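Side-chain contacts in inositol-3-phosphate synthase (Caenorhabditis elegans, PDB 1VKO), which belongs to a family of synthases with a Rossmann-type domain and binds nicotinamide-adenine-dinucleotide: residues A[196-200]-A[201-205]; A[277-281]-A[282-286]; A[354-357]-A[358-362]. All coordinates share one frame; numbering follows the deposited sequence.

Interaction 1 (A[196-200]-A[201-205]). With NAD (nicotinamide-adenine-dinucleotide), chain G.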
loop_
_atom_site.group_PDB
_atom_site.type_symbol
_atom_site.label_atom_id
_atom_site.label_comp_id
_atom_site.label_asym_id
_atom_site.label_seq_id
_atom_site.Cartn_x
_atom_site.Cartn_y
_atom_site.Cartn_z
ATOM N N SER A 196 38.607 -12.935 14.727
ATOM C CA SER A 196 38.598 -13.108 13.285
ATOM C C SER A 196 39.618 -12.233 12.598
ATOM O O SER A 196 40.317 -11.446 13.230
ATOM C CB SER A 196 37.212 -12.788 12.704
ATOM O OG SER A 196 36.967 -13.610 11.577
ATOM N N ILE A 197 39.660 -12.364 11.278
ATOM C CA ILE A 197 40.487 -11.546 10.410
ATOM C C ILE A 197 39.691 -10.273 10.262
ATOM O O ILE A 197 38.496 -10.336 10.010
ATOM C CB ILE A 197 40.614 -12.263 9.061
ATOM C CG1 ILE A 197 41.221 -13.636 9.262
ATOM C CG2 ILE A 197 41.450 -11.474 8.059
ATOM C CD1 ILE A 197 41.156 -14.483 8.023
ATOM N N TYR A 198 40.339 -9.114 10.412
ATOM C CA TYR A 198 39.701 -7.820 10.174
ATOM C C TYR A 198 40.558 -7.003 9.219
ATOM O O TYR A 198 41.623 -6.554 9.604
ATOM C CB TYR A 198 39.539 -7.098 11.518
ATOM C CG TYR A 198 38.992 -5.676 11.437
ATOM C CD1 TYR A 198 37.935 -5.363 10.594
ATOM C CD2 TYR A 198 39.528 -4.656 12.208
ATOM C CE1 TYR A 198 37.440 -4.091 10.511
ATOM C CE2 TYR A 198 39.026 -3.369 12.132
ATOM C CZ TYR A 198 37.979 -3.101 11.287
ATOM O OH TYR A 198 37.459 -1.836 11.169
ATOM N N TYR A 199 40.115 -6.787 7.979
ATOM C CA TYR A 199 40.834 -5.866 7.092
ATOM C C TYR A 199 39.930 -4.645 6.830
ATOM O O TYR A 199 39.051 -4.697 5.958
ATOM C CB TYR A 199 41.265 -6.541 5.773
ATOM C CG TYR A 199 42.119 -7.809 5.901
ATOM C CD1 TYR A 199 42.907 -8.060 7.031
ATOM C CD2 TYR A 199 42.164 -8.733 4.871
ATOM C CE1 TYR A 199 43.681 -9.204 7.126
ATOM C CE2 TYR A 199 42.921 -9.885 4.968
ATOM C CZ TYR A 199 43.672 -10.126 6.097
ATOM O OH TYR A 199 44.443 -11.285 6.176
ATOM N N PRO A 200 40.128 -3.557 7.577
ATOM C CA PRO A 200 39.135 -2.473 7.652
ATOM C C PRO A 200 38.587 -2.069 6.274
ATOM O O PRO A 200 37.389 -1.812 6.107
ATOM C CB PRO A 200 39.934 -1.331 8.264
ATOM C CG PRO A 200 40.966 -2.025 9.118
ATOM C CD PRO A 200 41.338 -3.257 8.367
ATOM N N ASP A 201 39.482 -2.056 5.300
ATOM C CA ASP A 201 39.226 -1.665 3.912
ATOM C C ASP A 201 38.212 -2.508 3.096
ATOM O O ASP A 201 37.739 -2.059 2.015
ATOM C CB ASP A 201 40.585 -1.536 3.180
ATOM C CG ASP A 201 41.698 -2.523 3.741
ATOM O OD1 ASP A 201 41.863 -2.679 4.995
ATOM O OD2 ASP A 201 42.471 -3.180 2.979
ATOM N N PHE A 202 37.845 -3.697 3.586
ATOM C CA PHE A 202 36.844 -4.539 2.891
ATOM C C PHE A 202 35.399 -4.394 3.383
ATOM O O PHE A 202 34.508 -4.957 2.760
ATOM C CB PHE A 202 37.261 -6.037 2.823
ATOM C CG PHE A 202 38.398 -6.327 1.850
ATOM C CD1 PHE A 202 39.713 -6.149 2.225
ATOM C CD2 PHE A 202 38.142 -6.761 0.552
ATOM C CE1 PHE A 202 40.773 -6.362 1.324
ATOM C CE2 PHE A 202 39.196 -7.000 -0.335
ATOM C CZ PHE A 202 40.500 -6.804 0.056
ATOM N N ILE A 203 35.128 -3.637 4.461
ATOM C CA ILE A 203 33.712 -3.389 4.887
ATOM C C ILE A 203 33.431 -1.913 5.152
ATOM O O ILE A 203 34.344 -1.092 4.970
ATOM C CB ILE A 203 33.317 -4.230 6.132
ATOM C CG1 ILE A 203 33.998 -3.712 7.385
ATOM C CG2 ILE A 203 33.662 -5.707 5.948
ATOM C CD1 ILE A 203 34.059 -4.744 8.497
ATOM N N ALA A 204 32.192 -1.560 5.562
ATOM C CA ALA A 204 31.839 -0.161 5.902
ATOM C C ALA A 204 32.724 0.385 7.025
ATOM O O ALA A 204 32.748 -0.151 8.139
ATOM C CB ALA A 204 30.391 -0.050 6.303
ATOM N N SER A 205 33.443 1.465 6.733
ATOM C CA SER A 205 34.327 2.086 7.736
ATOM C C SER A 205 33.641 2.336 9.109
ATOM O O SER A 205 34.319 2.540 10.136
ATOM C CB SER A 205 35.021 3.348 7.160
ATOM O OG SER A 205 34.203 4.496 7.231
HETATM P PA NAD G . 25.022 -8.261 11.528
HETATM O O1A NAD G . 25.760 -7.010 11.582
HETATM O O2A NAD G . 24.080 -8.300 12.660
HETATM O O5B NAD G . 26.085 -9.437 11.532
HETATM C C5B NAD G . 27.397 -9.206 11.115
HETATM C C4B NAD G . 28.319 -9.743 12.193
HETATM O O4B NAD G . 29.529 -10.137 11.585
HETATM C C3B NAD G . 28.669 -8.704 13.220
HETATM O O3B NAD G . 28.756 -9.430 14.436
HETATM C C2B NAD G . 30.069 -8.261 12.900
HETATM O O2B NAD G . 30.726 -8.194 14.164
HETATM C C1B NAD G . 30.619 -9.469 12.149
HETATM N N9A NAD G . 31.745 -9.298 11.195
HETATM C C8A NAD G . 32.019 -8.284 10.328
HETATM N N7A NAD G . 33.172 -8.575 9.685
HETATM C C5A NAD G . 33.665 -9.753 10.110
HETATM C C6A NAD G . 34.823 -10.494 9.817
HETATM N N6A NAD G . 35.780 -10.074 8.974
HETATM N N1A NAD G . 35.032 -11.677 10.480
HETATM C C2A NAD G . 34.151 -12.110 11.428
HETATM N N3A NAD G . 33.062 -11.356 11.725
HETATM C C4A NAD G . 32.793 -10.199 11.083
HETATM O O3 NAD G . 24.264 -8.460 10.109
HETATM P PN NAD G . 23.271 -9.687 9.900
HETATM O O1N NAD G . 23.685 -10.751 10.853
HETATM O O2N NAD G . 21.905 -9.161 9.964
HETATM O O5D NAD G . 23.630 -10.306 8.445
HETATM C C5D NAD G . 24.973 -10.560 8.071
HETATM C C4D NAD G . 25.204 -10.631 6.550
HETATM O O4D NAD G . 24.229 -11.442 5.941
HETATM C C3D NAD G . 25.146 -9.273 5.841
HETATM O O3D NAD G . 26.156 -9.231 4.871
HETATM C C2D NAD G . 23.859 -9.343 5.060
HETATM O O2D NAD G . 23.846 -8.615 3.842
HETATM C C1D NAD G . 23.784 -10.814 4.758
HETATM N N1N NAD G . 22.399 -11.064 4.377
HETATM C C2N NAD G . 21.398 -10.853 5.273
HETATM C C3N NAD G . 20.097 -11.069 4.879
HETATM C C7N NAD G . 19.103 -11.197 5.971
HETATM O O7N NAD G . 19.604 -10.966 7.274
HETATM N N7N NAD G . 17.838 -11.534 5.691
HETATM C C4N NAD G . 19.794 -11.518 3.579
HETATM C C5N NAD G . 20.821 -11.708 2.681
HETATM C C6N NAD G . 22.142 -11.468 3.089
#
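The adenine end of the NAD pocket is bordered by a loop that closes with a tight turn, where Tyr199 meets Phe202 and Tyr198 reaches Ile203. Phe202 N donates to Tyr199 O over 2.8 Å, and at 177° the bond is almost straight. Ile203 N follows with a weak bond of 3.3 Å to Pro200 O. Such i+3 to i bonds define a 3-10 turn, and they illustrate how a single turn of this kind can bend a loop. The side chains reinforce the turn: CB of Tyr199 lies 3.9 Å from CD1 of Phe202, whose ring also makes a cation-pi contact with Arg253. Further out, Tyr198 and Ile203 cross at about a right angle, CD1 of the isoleucine coming to the edge of the phenol ring, 4.0 Å from CE1. Ile203 CG1 sits between the backbone N and the carbonyl carbon (chi1 72°), while the Tyr198 ring swings away from its own N (chi1 175°); these two settings let the groups meet across the bend. Pro200 CG covers one face of the Tyr198 ring, offset toward the rim and 3.7 Å above its plane. In this protein of the Rossmann clan, the upstream arm of the loop reads the Watson-Crick edge of the adenine. Ser196 OG donates to N1A of NAD at 2.9 Å, and N6A of NAD gives a weak, bent bond to the carbonyl oxygen of Ile197. The neighbouring CG2 of Ile197 rests near the rim of the Tyr199 ring, over one face. That phenol is anchored at its far end by a hydrogen bond between its OH and His223 ND1; its CD2 packs on Pro281, while the hydroxyl end meets Ile284 of helix 281-291.

Interaction 2 (A[277-281]-A[282-286])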
loop_
_atom_site.group_PDB
_atom_site.type_symbol
_atom_site.label_atom_id
_atom_site.label_comp_id
_atom_site.label_asym_id
_atom_site.label_seq_id
_atom_site.Cartn_x
_atom_site.Cartn_y
_atom_site.Cartn_z
ATOM N N ASP A 277 47.129 -7.168 -1.633
ATOM C CA ASP A 277 46.092 -6.343 -1.048
ATOM C C ASP A 277 44.676 -6.779 -1.386
ATOM O O ASP A 277 43.866 -6.896 -0.484
ATOM C CB ASP A 277 46.315 -4.866 -1.416
ATOM C CG ASP A 277 46.995 -4.094 -0.300
ATOM O OD1 ASP A 277 46.275 -3.569 0.569
ATOM O OD2 ASP A 277 48.231 -3.964 -0.194
ATOM N N GLU A 278 44.379 -6.997 -2.675
ATOM C CA GLU A 278 43.061 -7.448 -3.131
ATOM C C GLU A 278 42.827 -8.916 -2.798
ATOM O O GLU A 278 42.425 -9.704 -3.652
ATOM C CB GLU A 278 42.868 -7.218 -4.651
ATOM C CG GLU A 278 42.544 -5.786 -5.089
ATOM C CD GLU A 278 41.309 -5.200 -4.407
ATOM O OE1 GLU A 278 40.187 -5.673 -4.646
ATOM O OE2 GLU A 278 41.452 -4.231 -3.636
ATOM N N VAL A 279 43.085 -9.287 -1.559
ATOM C CA VAL A 279 42.724 -10.598 -1.036
ATOM C C VAL A 279 41.922 -10.356 0.239
ATOM O O VAL A 279 42.456 -9.862 1.218
ATOM C CB VAL A 279 43.980 -11.472 -0.769
ATOM C CG1 VAL A 279 43.622 -12.766 -0.041
ATOM C CG2 VAL A 279 44.688 -11.778 -2.077
ATOM N N SER A 280 40.632 -10.668 0.187
ATOM C CA SER A 280 39.714 -10.346 1.263
ATOM C C SER A 280 39.777 -11.333 2.418
ATOM O O SER A 280 40.219 -12.472 2.242
ATOM C CB SER A 280 38.279 -10.289 0.732
ATOM O OG SER A 280 37.694 -11.581 0.658
ATOM N N PRO A 281 39.290 -10.911 3.585
ATOM C CA PRO A 281 39.058 -11.802 4.714
ATOM C C PRO A 281 38.192 -12.990 4.301
ATOM O O PRO A 281 38.433 -14.117 4.757
ATOM C CB PRO A 281 38.274 -10.915 5.666
ATOM C CG PRO A 281 38.858 -9.540 5.387
ATOM C CD PRO A 281 38.916 -9.514 3.915
ATOM N N SER A 282 37.200 -12.743 3.439
ATOM C CA SER A 282 36.319 -13.809 3.003
ATOM C C SER A 282 37.006 -14.752 2.054
ATOM O O SER A 282 36.586 -15.879 1.954
ATOM C CB SER A 282 35.013 -13.292 2.404
ATOM O OG SER A 282 35.194 -12.823 1.089
ATOM N N ASN A 283 38.061 -14.303 1.374
ATOM C CA ASN A 283 38.878 -15.196 0.538
ATOM C C ASN A 283 39.664 -16.155 1.426
ATOM O O ASN A 283 39.795 -17.313 1.096
ATOM C CB ASN A 283 39.889 -14.405 -0.272
ATOM C CG ASN A 283 39.290 -13.736 -1.530
ATOM O OD1 ASN A 283 39.894 -12.827 -2.082
ATOM N ND2 ASN A 283 38.139 -14.199 -1.988
ATOM N N ILE A 284 40.176 -15.655 2.548
ATOM C CA ILE A 284 41.027 -16.435 3.438
ATOM C C ILE A 284 40.215 -17.513 4.143
ATOM O O ILE A 284 40.584 -18.679 4.082
ATOM C CB ILE A 284 41.876 -15.535 4.404
ATOM C CG1 ILE A 284 42.890 -14.714 3.574
ATOM C CG2 ILE A 284 42.685 -16.389 5.352
ATOM C CD1 ILE A 284 43.347 -13.426 4.211
ATOM N N PHE A 285 39.075 -17.157 4.740
ATOM C CA PHE A 285 38.140 -18.187 5.155
ATOM C C PHE A 285 37.828 -19.198 4.057
ATOM O O PHE A 285 37.895 -20.380 4.305
ATOM C CB PHE A 285 36.848 -17.600 5.715
ATOM C CG PHE A 285 37.004 -16.944 7.033
ATOM C CD1 PHE A 285 36.944 -17.710 8.207
ATOM C CD2 PHE A 285 37.228 -15.568 7.132
ATOM C CE1 PHE A 285 37.089 -17.095 9.478
ATOM C CE2 PHE A 285 37.368 -14.925 8.405
ATOM C CZ PHE A 285 37.307 -15.707 9.591
ATOM N N ALA A 286 37.487 -18.774 2.841
ATOM C CA ALA A 286 37.131 -19.788 1.840
ATOM C C ALA A 286 38.301 -20.744 1.672
ATOM O O ALA A 286 38.117 -21.974 1.691
ATOM C CB ALA A 286 36.710 -19.163 0.506
HETATM O O HOH W 1 41.180 -12.300 -4.309
#
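Ser280 and Asn283 pair at the start of a helix: Ser280 N donates to Asn283 OD1 at 3.2 Å, approaching from above the carboxamide plane, 48° out of it. With CG of Asn283 anti to its carbonyl carbon (chi1 -79°), the amide is turned back toward that backbone N. Ser280 O accepts from Ile284 N at 3.2 Å, and Pro281 O from Phe285 N at 3.1 Å. The same Pro281 oxygen lies at the edge of the Phe285 ring, 3.0 Å from CD2. This is N-terminal capping, with Ser280 at the N-cap of helix 281-291 and the asparagine side chain returning a bond to the N-cap residue. Val279, just before the N-cap, meets Ile284 in the positions of a hydrophobic staple, CG1 lying 4.2 Å from CG1 of Ile284, with the two side chains roughly at right angles. In the next shell a water donates to Asn283 OD1 at 2.6 Å and to Glu278 O, so two bonds grip the amide oxygen. Ser280 OG and Ser282 OG stand 2.8 Å apart, and both hydroxyls are hydrogen-bonded to Glu252 OE1. Beyond them Trp159 meets the Phe285 ring edge-to-face, while Glu278 is held through its carboxylate by Arg253 and by the backbone N of Asp256.

Interaction 3 (A[354-357]-A[358-362]); sequences NHLG and NNDGK. With NAD (nicotinamide-adenine-dinucleotide), chain G.
The carboxamide of Asn358 is met at its oxygen end by Leu356, whose CD1 stands 3.3 Å from OD1 and is raised out of the amide plane. On the other side of that plane Gly361 N donates to OD1 at 3.1 Å, tilted only 16° from the carbonyl plane. The second flat group, the carboxylate of Asp360, has the NAD ribose over one face, C2D lying 3.4 Å from CG, whereas Leu356 CD1 is on the opposite side at 4.2 Å from OD2. Leucine thus packs between two polar groups, and its other branch, CD2, rests 3.8 Å from the CA of Gly361. The amide can reach forward to Gly361 because CG of Asn358 is placed between its own N and carbonyl carbon (chi1 58°). The principle exemplified is N-capping at a strand-to-helix junction: strand 346-356 ends at Leu356, and Asn358 is the N-cap of helix 359-363. The first turn of that helix faces the cofactor. Asn359 ND2 donates to O1A of NAD over 2.6 Å, a short bond to the diphosphate, which the nearby helix start may also favour electrostatically. NAD O2D in turn gives a weak bond to Asp360 OD1 at 3.0 Å, the carboxylate being carried out to the ribose by a side chain whose CG is anti to its N (chi1 -178°). A second shell fixes these groups: Asn358 ND2 bonds to Asp412 OD1, and Asn359 ND2 also to Gln207 OE1. A bound potassium ion is about 4 Å from the Asn358 side chain.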
loop_
_atom_site.group_PDB
_atom_site.type_symbol
_atom_site.label_atom_id
_atom_site.label_comp_id
_atom_site.label_asym_id
_atom_site.label_seq_id
_atom_site.Cartn_x
_atom_site.Cartn_y
_atom_site.Cartn_z
ATOM N N ASN A 354 13.845 -0.476 0.141
ATOM C CA ASN A 354 14.092 -1.240 1.372
ATOM C C ASN A 354 14.649 -0.306 2.426
ATOM O O ASN A 354 15.513 0.537 2.107
ATOM C CB ASN A 354 15.112 -2.368 1.148
ATOM C CG ASN A 354 14.681 -3.348 0.068
ATOM O OD1 ASN A 354 14.037 -4.351 0.362
ATOM N ND2 ASN A 354 15.028 -3.050 -1.197
ATOM N N HIS A 355 14.137 -0.428 3.653
ATOM C CA HIS A 355 14.759 0.186 4.813
ATOM C C HIS A 355 14.815 -0.729 6.052
ATOM O O HIS A 355 13.903 -1.532 6.303
ATOM C CB HIS A 355 14.230 1.603 5.137
ATOM C CG HIS A 355 12.761 1.697 5.445
ATOM N ND1 HIS A 355 12.266 1.616 6.733
ATOM C CD2 HIS A 355 11.688 1.983 4.649
ATOM C CE1 HIS A 355 10.953 1.806 6.714
ATOM N NE2 HIS A 355 10.579 2.027 5.463
ATOM N N LEU A 356 15.900 -0.590 6.802
ATOM C CA LEU A 356 16.143 -1.387 8.034
ATOM C C LEU A 356 17.121 -0.659 8.957
ATOM O O LEU A 356 17.820 0.288 8.550
ATOM C CB LEU A 356 16.627 -2.802 7.686
ATOM C CG LEU A 356 18.007 -3.065 7.072
ATOM C CD1 LEU A 356 18.158 -4.545 6.812
ATOM C CD2 LEU A 356 18.253 -2.269 5.781
ATOM N N GLY A 357 17.155 -1.078 10.216
ATOM C CA GLY A 357 17.916 -0.342 11.208
ATOM C C GLY A 357 18.893 -1.179 11.970
ATOM O O GLY A 357 19.425 -0.714 12.975
ATOM N N ASN A 358 19.120 -2.412 11.494
ATOM C CA ASN A 358 20.024 -3.360 12.146
ATOM C C ASN A 358 21.486 -3.069 11.759
ATOM O O ASN A 358 21.727 -2.073 11.052
ATOM C CB ASN A 358 19.570 -4.833 11.954
ATOM C CG ASN A 358 19.437 -5.270 10.484
ATOM O OD1 ASN A 358 19.915 -4.615 9.547
ATOM N ND2 ASN A 358 18.780 -6.408 10.289
ATOM N N ASN A 359 22.455 -3.878 12.222
ATOM C CA ASN A 359 23.857 -3.687 11.807
ATOM C C ASN A 359 24.115 -3.985 10.334
ATOM O O ASN A 359 25.095 -3.477 9.757
ATOM C CB ASN A 359 24.870 -4.458 12.656
ATOM C CG ASN A 359 26.316 -3.983 12.418
ATOM O OD1 ASN A 359 26.604 -2.786 12.521
ATOM N ND2 ASN A 359 27.218 -4.916 12.080
ATOM N N ASP A 360 23.254 -4.819 9.745
ATOM C CA ASP A 360 23.284 -5.100 8.307
ATOM C C ASP A 360 23.049 -3.778 7.528
ATOM O O ASP A 360 23.849 -3.433 6.648
ATOM C CB ASP A 360 22.281 -6.235 7.944
ATOM C CG ASP A 360 22.296 -6.616 6.446
ATOM O OD1 ASP A 360 23.347 -6.417 5.765
ATOM O OD2 ASP A 360 21.288 -7.112 5.859
ATOM N N GLY A 361 22.001 -3.025 7.887
ATOM C CA GLY A 361 21.702 -1.736 7.240
ATOM C C GLY A 361 22.760 -0.644 7.416
ATOM O O GLY A 361 23.097 0.086 6.451
ATOM N N LYS A 362 23.270 -0.526 8.645
ATOM C CA LYS A 362 24.331 0.433 8.988
ATOM C C LYS A 362 25.618 0.175 8.167
ATOM O O LYS A 362 26.349 1.125 7.795
ATOM C CB LYS A 362 24.608 0.369 10.495
ATOM C CG LYS A 362 25.633 1.362 11.058
ATOM C CD LYS A 362 25.957 0.970 12.516
ATOM C CE LYS A 362 27.365 1.375 12.936
ATOM N NZ LYS A 362 27.371 2.528 13.907
HETATM P PA NAD G . 25.022 -8.261 11.528
HETATM O O1A NAD G . 25.760 -7.010 11.582
HETATM O O2A NAD G . 24.080 -8.300 12.660
HETATM O O5B NAD G . 26.085 -9.437 11.532
HETATM C C5B NAD G . 27.397 -9.206 11.115
HETATM C C4B NAD G . 28.319 -9.743 12.193
HETATM O O4B NAD G . 29.529 -10.137 11.585
HETATM C C3B NAD G . 28.669 -8.704 13.220
HETATM O O3B NAD G . 28.756 -9.430 14.436
HETATM C C2B NAD G . 30.069 -8.261 12.900
HETATM O O2B NAD G . 30.726 -8.194 14.164
HETATM C C1B NAD G . 30.619 -9.469 12.149
HETATM N N9A NAD G . 31.745 -9.298 11.195
HETATM C C8A NAD G . 32.019 -8.284 10.328
HETATM N N7A NAD G . 33.172 -8.575 9.685
HETATM C C5A NAD G . 33.665 -9.753 10.110
HETATM C C6A NAD G . 34.823 -10.494 9.817
HETATM N N6A NAD G . 35.780 -10.074 8.974
HETATM N N1A NAD G . 35.032 -11.677 10.480
HETATM C C2A NAD G . 34.151 -12.110 11.428
HETATM N N3A NAD G . 33.062 -11.356 11.725
HETATM C C4A NAD G . 32.793 -10.199 11.083
HETATM O O3 NAD G . 24.264 -8.460 10.109
HETATM P PN NAD G . 23.271 -9.687 9.900
HETATM O O1N NAD G . 23.685 -10.751 10.853
HETATM O O2N NAD G . 21.905 -9.161 9.964
HETATM O O5D NAD G . 23.630 -10.306 8.445
HETATM C C5D NAD G . 24.973 -10.560 8.071
HETATM C C4D NAD G . 25.204 -10.631 6.550
HETATM O O4D NAD G . 24.229 -11.442 5.941
HETATM C C3D NAD G . 25.146 -9.273 5.841
HETATM O O3D NAD G . 26.156 -9.231 4.871
HETATM C C2D NAD G . 23.859 -9.343 5.060
HETATM O O2D NAD G . 23.846 -8.615 3.842
HETATM C C1D NAD G . 23.784 -10.814 4.758
HETATM N N1N NAD G . 22.399 -11.064 4.377
HETATM C C2N NAD G . 21.398 -10.853 5.273
HETATM C C3N NAD G . 20.097 -11.069 4.879
HETATM C C7N NAD G . 19.103 -11.197 5.971
HETATM O O7N NAD G . 19.604 -10.966 7.274
HETATM N N7N NAD G . 17.838 -11.534 5.691
HETATM C C4N NAD G . 19.794 -11.518 3.579
HETATM C C5N NAD G . 20.821 -11.708 2.681
HETATM C C6N NAD G . 22.142 -11.468 3.089
#

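The three contacts follow one another along the chain; interactions 1 and 3 bind NAD directly, and interaction 2 backs the first of them. Interactions 1 and 2, with centres about 10 Å apart, touch directly: Ser196 OG is 2.9 Å from Phe285 CZ, so the capped helix of interaction 2 lies against the serine that contacts the adenine. Interaction 3 lies about 18 Å from interaction 1 between centres, with nearest atoms about 4 Å apart and no touch; NAD bridges them, its adenine held by 196-200 and its diphosphate and nicotinamide-side ribose by 358-362. Interactions 2 and 3 stay apart, about 14 Å at their nearest atoms, although the Pro281 side chain comes within about 4 Å of NAD.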